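Local coordinates for fructokinase (Vibrio cholerae serotype O1, PDB 5F0Z), which probably catalyses the ATP-dependent phosphorylation of fructose, as a fructokinase of the PfkB carbohydrate kinase family, at residues D172-E177 / E204-F209. Sequence-based numbering, arbitrary orientation.
Sequences DPNLRE and EEELQF. With CA (calcium ion), chain D; FRU (beta-D-fructofuranose), chain B.
E206 OE1 is held by the backbone N of L175, 3.0 Å away and above the carboxylate plane, and by a calcium-bound water 2.7 Å from E206 OE1 that also accepts a bond from R176 NH1; a second water lies within hydrogen-bonding distance of both E206 OE1 and L175 O. With CG beside the backbone N (chi1 -71°) and the chain extended beyond it, E206 reaches from helix 204-211 into the loop after strand 168-172. Its OE2 takes the backbone N-H of S203. E206 OE2 and D172 OD1, 4.2 Å apart, are bridged by a calcium-bound water within hydrogen-bonding range of each. The protein's one direct calcium ligand within the two segments is N174 OD1, at 2.3 Å, while N174 ND2 bonds to D266. R176 NH2 meets that same OD1 from above the amide plane, and R176 NE gives fructose O2 a nearly straight bond (3.0 Å, 171°). Alongside these polar bonds, L175 CD1 rests obliquely against F209 CD2 at 3.8 Å. E206 and D172 thus act as second-shell carboxylates: they accept hydrogen bonds from calcium's waters and so probably orient them, and their negative charge probably helps hold the cation beside the bound fructose, with ADP close to N174.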
loop_
_atom_site.group_PDB
_atom_site.type_symbol
_atom_site.label_atom_id
_atom_site.label_comp_id
_atom_site.label_asym_id
_atom_site.label_seq_id
_atom_site.Cartn_x
_atom_site.Cartn_y
_atom_site.Cartn_z
ATOM N N ASP A 172 -11.852 -22.207 -0.416
ATOM C CA ASP A 172 -12.547 -21.315 0.499
ATOM C C ASP A 172 -12.722 -20.011 -0.271
ATOM O O ASP A 172 -11.775 -19.247 -0.443
ATOM C CB ASP A 172 -11.716 -21.120 1.776
ATOM C CG ASP A 172 -12.264 -20.020 2.707
ATOM O OD1 ASP A 172 -13.272 -19.350 2.370
ATOM O OD2 ASP A 172 -11.662 -19.823 3.789
ATOM N N PRO A 173 -13.930 -19.760 -0.786
ATOM C CA PRO A 173 -14.102 -18.523 -1.563
ATOM C C PRO A 173 -13.460 -17.291 -0.952
ATOM O O PRO A 173 -12.742 -16.569 -1.646
ATOM C CB PRO A 173 -15.614 -18.393 -1.633
ATOM C CG PRO A 173 -16.058 -19.811 -1.778
ATOM C CD PRO A 173 -15.097 -20.642 -0.935
ATOM N N ASN A 174 -13.675 -17.059 0.339
ATOM C CA ASN A 174 -12.999 -15.962 0.998
ATOM C C ASN A 174 -13.123 -14.697 0.143
ATOM O O ASN A 174 -12.127 -14.084 -0.297
ATOM C CB ASN A 174 -11.534 -16.322 1.223
ATOM C CG ASN A 174 -11.114 -16.159 2.662
ATOM O OD1 ASN A 174 -11.760 -15.464 3.428
ATOM N ND2 ASN A 174 -10.011 -16.812 3.033
ATOM N N LEU A 175 -14.363 -14.287 -0.086
ATOM C CA LEU A 175 -14.628 -13.265 -1.099
ATOM C C LEU A 175 -14.104 -11.886 -0.731
ATOM O O LEU A 175 -14.332 -11.393 0.361
ATOM C CB LEU A 175 -16.125 -13.167 -1.377
ATOM C CG LEU A 175 -16.796 -14.469 -1.830
ATOM C CD1 LEU A 175 -18.334 -14.264 -2.008
ATOM C CD2 LEU A 175 -16.189 -14.955 -3.112
ATOM N N ARG A 176 -13.408 -11.264 -1.678
ATOM C CA ARG A 176 -12.959 -9.874 -1.558
ATOM C C ARG A 176 -13.215 -9.224 -2.910
ATOM O O ARG A 176 -12.339 -9.140 -3.765
ATOM C CB ARG A 176 -11.463 -9.813 -1.207
ATOM C CG ARG A 176 -11.067 -10.674 -0.009
ATOM C CD ARG A 176 -11.540 -10.090 1.355
ATOM N NE ARG A 176 -10.964 -10.896 2.426
ATOM C CZ ARG A 176 -11.506 -11.986 2.968
ATOM N NH1 ARG A 176 -12.717 -12.388 2.630
ATOM N NH2 ARG A 176 -10.838 -12.665 3.894
ATOM N N GLU A 177 -14.436 -8.766 -3.098
ATOM C CA GLU A 177 -14.879 -8.328 -4.416
ATOM C C GLU A 177 -14.001 -7.243 -5.024
ATOM O O GLU A 177 -13.807 -7.210 -6.247
ATOM C CB GLU A 177 -16.312 -7.825 -4.342
ATOM C CG GLU A 177 -16.913 -7.543 -5.725
ATOM C CD GLU A 177 -18.332 -7.001 -5.651
ATOM O OE1 GLU A 177 -18.487 -5.788 -5.421
ATOM O OE2 GLU A 177 -19.285 -7.787 -5.824
ATOM N N GLU A 204 -21.428 -18.409 6.392
ATOM C CA GLU A 204 -22.858 -18.337 6.092
ATOM C C GLU A 204 -23.180 -17.319 5.004
ATOM O O GLU A 204 -23.924 -17.604 4.073
ATOM C CB GLU A 204 -23.637 -17.898 7.318
ATOM C CG GLU A 204 -23.576 -18.789 8.485
ATOM C CD GLU A 204 -24.292 -18.161 9.666
ATOM O OE1 GLU A 204 -25.545 -18.166 9.643
ATOM O OE2 GLU A 204 -23.591 -17.623 10.570
ATOM N N GLU A 205 -22.645 -16.111 5.158
ATOM C CA GLU A 205 -22.977 -15.005 4.266
ATOM C C GLU A 205 -22.443 -15.285 2.871
ATOM O O GLU A 205 -23.088 -14.968 1.871
ATOM C CB GLU A 205 -22.405 -13.692 4.793
ATOM C CG GLU A 205 -22.629 -13.480 6.282
ATOM C CD GLU A 205 -21.422 -13.888 7.125
ATOM O OE1 GLU A 205 -21.429 -15.012 7.688
ATOM O OE2 GLU A 205 -20.468 -13.072 7.221
ATOM N N GLU A 206 -21.263 -15.901 2.786
ATOM C CA GLU A 206 -20.685 -16.182 1.489
ATOM C C GLU A 206 -21.511 -17.241 0.748
ATOM O O GLU A 206 -21.726 -17.131 -0.458
ATOM C CB GLU A 206 -19.225 -16.618 1.612
ATOM C CG GLU A 206 -18.270 -15.488 2.013
ATOM C CD GLU A 206 -16.899 -15.986 2.446
ATOM O OE1 GLU A 206 -15.919 -15.241 2.246
ATOM O OE2 GLU A 206 -16.809 -17.115 2.971
ATOM N N LEU A 207 -22.004 -18.239 1.468
ATOM C CA LEU A 207 -22.845 -19.262 0.837
ATOM C C LEU A 207 -24.119 -18.634 0.276
ATOM O O LEU A 207 -24.501 -18.895 -0.873
ATOM C CB LEU A 207 -23.187 -20.380 1.813
ATOM C CG LEU A 207 -24.225 -21.402 1.309
ATOM C CD1 LEU A 207 -23.682 -22.169 0.121
ATOM C CD2 LEU A 207 -24.651 -22.334 2.411
ATOM N N GLN A 208 -24.770 -17.800 1.083
ATOM C CA GLN A 208 -25.992 -17.133 0.648
ATOM C C GLN A 208 -25.720 -16.187 -0.526
ATOM O O GLN A 208 -26.494 -16.145 -1.489
ATOM C CB GLN A 208 -26.663 -16.419 1.818
ATOM C CG GLN A 208 -27.200 -17.387 2.861
ATOM C CD GLN A 208 -27.891 -16.694 4.008
ATOM O OE1 GLN A 208 -28.337 -15.556 3.878
ATOM N NE2 GLN A 208 -27.967 -17.369 5.148
ATOM N N PHE A 209 -24.599 -15.474 -0.485
ATOM C CA PHE A 209 -24.292 -14.544 -1.576
ATOM C C PHE A 209 -24.073 -15.261 -2.922
ATOM O O PHE A 209 -24.622 -14.854 -3.950
ATOM C CB PHE A 209 -23.087 -13.658 -1.225
ATOM C CG PHE A 209 -22.687 -12.740 -2.318
ATOM C CD1 PHE A 209 -23.287 -11.495 -2.452
ATOM C CD2 PHE A 209 -21.734 -13.119 -3.235
ATOM C CE1 PHE A 209 -22.925 -10.642 -3.475
ATOM C CE2 PHE A 209 -21.373 -12.266 -4.268
ATOM C CZ PHE A 209 -21.968 -11.031 -4.388
HETATM CA CA CA D . -12.907 -16.003 5.314
HETATM C C1 FRU B . -6.883 -11.423 1.820
HETATM C C2 FRU B . -7.197 -11.170 3.261
HETATM C C3 FRU B . -6.032 -10.705 4.063
HETATM C C4 FRU B . -6.284 -11.334 5.389
HETATM C C5 FRU B . -7.050 -12.575 5.029
HETATM C C6 FRU B . -8.024 -13.047 6.076
HETATM O O1 FRU B . -6.018 -12.484 1.637
HETATM O O2 FRU B . -8.197 -10.220 3.308
HETATM O O3 FRU B . -5.996 -9.295 4.131
HETATM O O4 FRU B . -5.114 -11.698 6.053
HETATM O O5 FRU B . -7.754 -12.300 3.846
HETATM O O6 FRU B . -8.664 -14.224 5.664
HETATM O O HOH W 1 -14.339 -17.697 4.227
HETATM O O HOH W 2 -11.537 -17.936 5.608
HETATM O O HOH W 3 -15.944 -18.875 1.433
HETATM O O HOH W 4 -16.494 -12.491 2.287
HETATM O O HOH W 5 -14.388 -14.372 4.345
HETATM O O HOH W 6 -11.337 -14.726 6.579
HETATM O O HOH W 7 -14.143 -16.039 7.409
#